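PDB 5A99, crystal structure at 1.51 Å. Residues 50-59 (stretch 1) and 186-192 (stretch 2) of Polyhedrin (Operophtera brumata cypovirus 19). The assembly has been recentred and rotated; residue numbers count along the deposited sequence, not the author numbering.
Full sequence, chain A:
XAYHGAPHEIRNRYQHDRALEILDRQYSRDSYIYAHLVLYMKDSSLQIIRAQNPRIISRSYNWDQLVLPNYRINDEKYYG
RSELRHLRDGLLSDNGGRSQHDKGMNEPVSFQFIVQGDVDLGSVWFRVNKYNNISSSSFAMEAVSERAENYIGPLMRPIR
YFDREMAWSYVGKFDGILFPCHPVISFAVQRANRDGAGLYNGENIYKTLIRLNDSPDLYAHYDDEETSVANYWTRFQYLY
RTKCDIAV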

# COMPACT_ATOMS: atom_id res chain seq x y z
N ARG A 50 4.87 -9.92 9.22
CA ARG A 50 6.15 -10.02 8.53
C ARG A 50 6.14 -9.23 7.24
O ARG A 50 5.29 -9.44 6.36
CB ARG A 50 6.54 -11.45 8.21
CG ARG A 50 7.91 -11.55 7.55
CD ARG A 50 8.31 -12.97 7.21
NE ARG A 50 7.72 -13.47 5.97
CZ ARG A 50 7.03 -14.60 5.86
NH1 ARG A 50 6.80 -15.34 6.94
NH2 ARG A 50 6.57 -15.00 4.67
N ALA A 51 7.12 -8.35 7.12
CA ALA A 51 7.41 -7.67 5.87
C ALA A 51 8.69 -8.28 5.31
O ALA A 51 9.59 -8.68 6.06
CB ALA A 51 7.60 -6.21 6.11
N GLN A 52 8.78 -8.33 3.99
CA GLN A 52 9.96 -8.88 3.34
C GLN A 52 10.13 -8.30 1.95
O GLN A 52 9.16 -7.94 1.27
CB GLN A 52 9.87 -10.40 3.27
CG GLN A 52 8.85 -10.92 2.28
CD GLN A 52 8.63 -12.43 2.38
OE1 GLN A 52 8.70 -13.01 3.47
NE2 GLN A 52 8.34 -13.06 1.25
N ASN A 53 11.39 -8.26 1.51
CA ASN A 53 11.73 -7.71 0.23
C ASN A 53 13.17 -8.09 -0.13
O ASN A 53 14.02 -8.25 0.75
CB ASN A 53 11.57 -6.19 0.27
CG ASN A 53 11.60 -5.56 -1.11
OD1 ASN A 53 12.66 -5.17 -1.62
ND2 ASN A 53 10.43 -5.45 -1.73
N PRO A 54 13.45 -8.24 -1.43
CA PRO A 54 14.84 -8.59 -1.75
C PRO A 54 15.80 -7.45 -1.48
O PRO A 54 17.00 -7.70 -1.36
CB PRO A 54 14.80 -8.94 -3.24
CG PRO A 54 13.48 -8.47 -3.75
CD PRO A 54 12.62 -8.03 -2.62
N ARG A 55 15.29 -6.23 -1.32
CA ARG A 55 16.17 -5.05 -1.26
C ARG A 55 15.83 -4.02 -0.19
O ARG A 55 16.71 -3.54 0.51
CB ARG A 55 16.16 -4.35 -2.62
CG ARG A 55 16.88 -5.11 -3.70
CD ARG A 55 16.90 -4.31 -4.98
NE ARG A 55 17.63 -5.00 -6.03
CZ ARG A 55 18.11 -4.40 -7.12
NH1 ARG A 55 17.94 -3.09 -7.30
NH2 ARG A 55 18.76 -5.12 -8.02
N ILE A 56 14.55 -3.65 -0.08
CA ILE A 56 14.18 -2.51 0.73
C ILE A 56 12.80 -2.68 1.34
O ILE A 56 11.86 -3.15 0.69
CB ILE A 56 14.28 -1.18 -0.10
CG1 ILE A 56 14.10 0.04 0.82
CG2 ILE A 56 13.28 -1.17 -1.26
CD1 ILE A 56 14.33 1.39 0.12
N ILE A 57 12.68 -2.28 2.60
CA ILE A 57 11.43 -2.39 3.32
C ILE A 57 11.12 -1.05 3.98
O ILE A 57 11.91 -0.55 4.78
CB ILE A 57 11.51 -3.51 4.39
CG1 ILE A 57 11.64 -4.89 3.73
CG2 ILE A 57 10.28 -3.49 5.32
CD1 ILE A 57 11.73 -6.06 4.73
N SER A 58 9.99 -0.46 3.60
CA SER A 58 9.43 0.70 4.30
C SER A 58 7.96 0.41 4.61
O SER A 58 7.17 0.19 3.69
CB SER A 58 9.54 1.96 3.43
OG SER A 58 8.75 3.02 3.94
N ARG A 59 7.59 0.42 5.89
CA ARG A 59 6.24 0.05 6.28
C ARG A 59 5.71 0.94 7.38
O ARG A 59 6.46 1.40 8.22
CB ARG A 59 6.19 -1.39 6.79
CG ARG A 59 6.70 -2.42 5.81
CD ARG A 59 5.69 -2.70 4.71
NE ARG A 59 6.16 -3.81 3.89
CZ ARG A 59 7.04 -3.69 2.89
NH1 ARG A 59 7.52 -2.49 2.57
NH2 ARG A 59 7.41 -4.75 2.21
N SER A 186 5.78 2.68 12.56
CA SER A 186 6.51 2.82 11.30
C SER A 186 7.92 2.21 11.42
O SER A 186 8.57 2.35 12.45
CB SER A 186 6.62 4.31 10.91
OG SER A 186 5.35 4.93 10.95
N PHE A 187 8.38 1.52 10.37
CA PHE A 187 9.76 1.07 10.34
C PHE A 187 10.31 0.94 8.91
O PHE A 187 9.57 0.99 7.92
CB PHE A 187 9.95 -0.23 11.14
CG PHE A 187 9.15 -1.39 10.63
CD1 PHE A 187 9.55 -2.08 9.51
CD2 PHE A 187 8.01 -1.79 11.30
CE1 PHE A 187 8.82 -3.16 9.04
CE2 PHE A 187 7.28 -2.87 10.84
CZ PHE A 187 7.68 -3.55 9.70
N ALA A 188 11.62 0.85 8.82
CA ALA A 188 12.30 0.71 7.55
C ALA A 188 13.62 0.02 7.76
O ALA A 188 14.23 0.10 8.83
CB ALA A 188 12.53 2.05 6.92
N VAL A 189 14.05 -0.67 6.72
CA VAL A 189 15.36 -1.28 6.69
C VAL A 189 15.68 -1.68 5.25
O VAL A 189 14.79 -2.11 4.52
CB VAL A 189 15.42 -2.51 7.63
CG1 VAL A 189 14.32 -3.50 7.33
CG2 VAL A 189 16.78 -3.17 7.54
N GLN A 190 16.94 -1.51 4.85
CA GLN A 190 17.39 -1.94 3.53
C GLN A 190 18.51 -2.95 3.70
O GLN A 190 19.12 -3.06 4.79
CB GLN A 190 17.89 -0.74 2.71
CG GLN A 190 19.14 -0.09 3.26
CD GLN A 190 19.75 0.96 2.34
OE1 GLN A 190 19.22 1.27 1.26
NE2 GLN A 190 20.88 1.52 2.76
N ARG A 191 18.80 -3.70 2.64
CA ARG A 191 19.91 -4.63 2.69
C ARG A 191 21.20 -3.83 2.64
O ARG A 191 21.24 -2.75 2.06
CB ARG A 191 19.88 -5.66 1.54
CG ARG A 191 20.54 -5.23 0.24
CD ARG A 191 20.79 -6.42 -0.72
NE ARG A 191 19.75 -7.45 -0.66
CZ ARG A 191 19.91 -8.64 -0.09
NH1 ARG A 191 21.07 -8.99 0.45
NH2 ARG A 191 18.91 -9.50 -0.06
N ALA A 192 22.24 -4.39 3.25
CA ALA A 192 23.56 -3.76 3.26
C ALA A 192 24.14 -3.65 1.86
O ALA A 192 24.10 -4.60 1.08
CB ALA A 192 24.51 -4.57 4.15
O HOH W 1 8.30 4.00 6.86

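Residues 56-59 and 186-190 lie side by side as neighbouring antiparallel strands: their N-to-C directions differ by 174° and their axes approach to 4.7 Å. The register pairs Ile56 with Gln190, Ile57 with Val189, Ser58 with Ala188 and Arg59 with Phe187. The CA-CA distances alternate as an antiparallel ladder requires, from 4.3 Å between Ile56 CA and Gln190 CA to 5.3 Å between Ile57 CA and Val189 CA, then 4.3 Å between Ser58 CA and Ala188 CA and 5.5 Å between Arg59 CA and Phe187 CA. The wider pairs are the hydrogen-bonded ones. Ile57 N donates to Val189 O at 2.9 Å, and Val189 N returns a bond to Ile57 O at 2.9 Å. One repeat further on, Arg59 N to Phe187 O and Phe187 N to Arg59 O also measure 2.9 Å each, with N-H...O angles of 174° and 164°.

In the narrow pairs the backbone NH and CO groups point away from the partner strand, so CA hydrogens face the carbonyls instead. The shortest such contact is Ala188 CA to Ile57 O, 3.1 Å with an angle of 133° at the hydrogen.

Beyond the last bridge the ladder gains one more rung, Arg191 N to Arg55 O at 3.0 Å. The Arg191 side chain then reaches the preceding carbonyl: NE and NH2 donate to Pro54 O at 2.8 and 2.9 Å, respectively. This oxygen lies near the guanidinium plane, where the N-H bonds point, so one acceptor can take both donors. The loop that receives them is itself braced by Asn53, whose OD1 accepts from Arg55 N and Ile56 N, both at 2.9 Å.

Side chains alternate across the sheet. On the face carrying Ile57, Arg59, Phe187 and Val189, the Phe187 ring is the centre of the packing. With chi1 at 61° (p), the ring comes nearer to stretch 1 than its CA-to-CB direction alone would suggest. Arg59 CB sits over one ring face, 4.2 Å from the centroid of the Phe187 ring and 25° off the normal, a CH-pi geometry that sets aliphatic hydrogens against the pi cloud. At the ring edge, Ile57 CG2 and Ala51 CB approach Phe187 CE1 at 4.0 and 4.4 Å, the latter from the earlier strand of stretch 1. Ile57 CB also meets Val189 CG1 at 4.1 Å, continuing the apolar contact.

The end of Arg59 leads away from stretch 2, and its NH1 donates to Ser58 O at 2.9 Å; the methylene at CB, not the charge, meets the ring.

The other face, with Ile56, Ser58, Ala188 and Gln190, makes lighter contacts. Ile56 CG1 lies 4.3 Å from Gln190 CB, and Ala188 CB is 4.3 Å from Ser58 CA. Water 1 hydrogen-bonds Ser58 OG at 3.1 Å; a weak bond from this water to Phe187 O at 3.4 Å is at most a secondary link, since other acceptors compete for the water's protons. In all, the contact buries 496 Å², summed over both stretches.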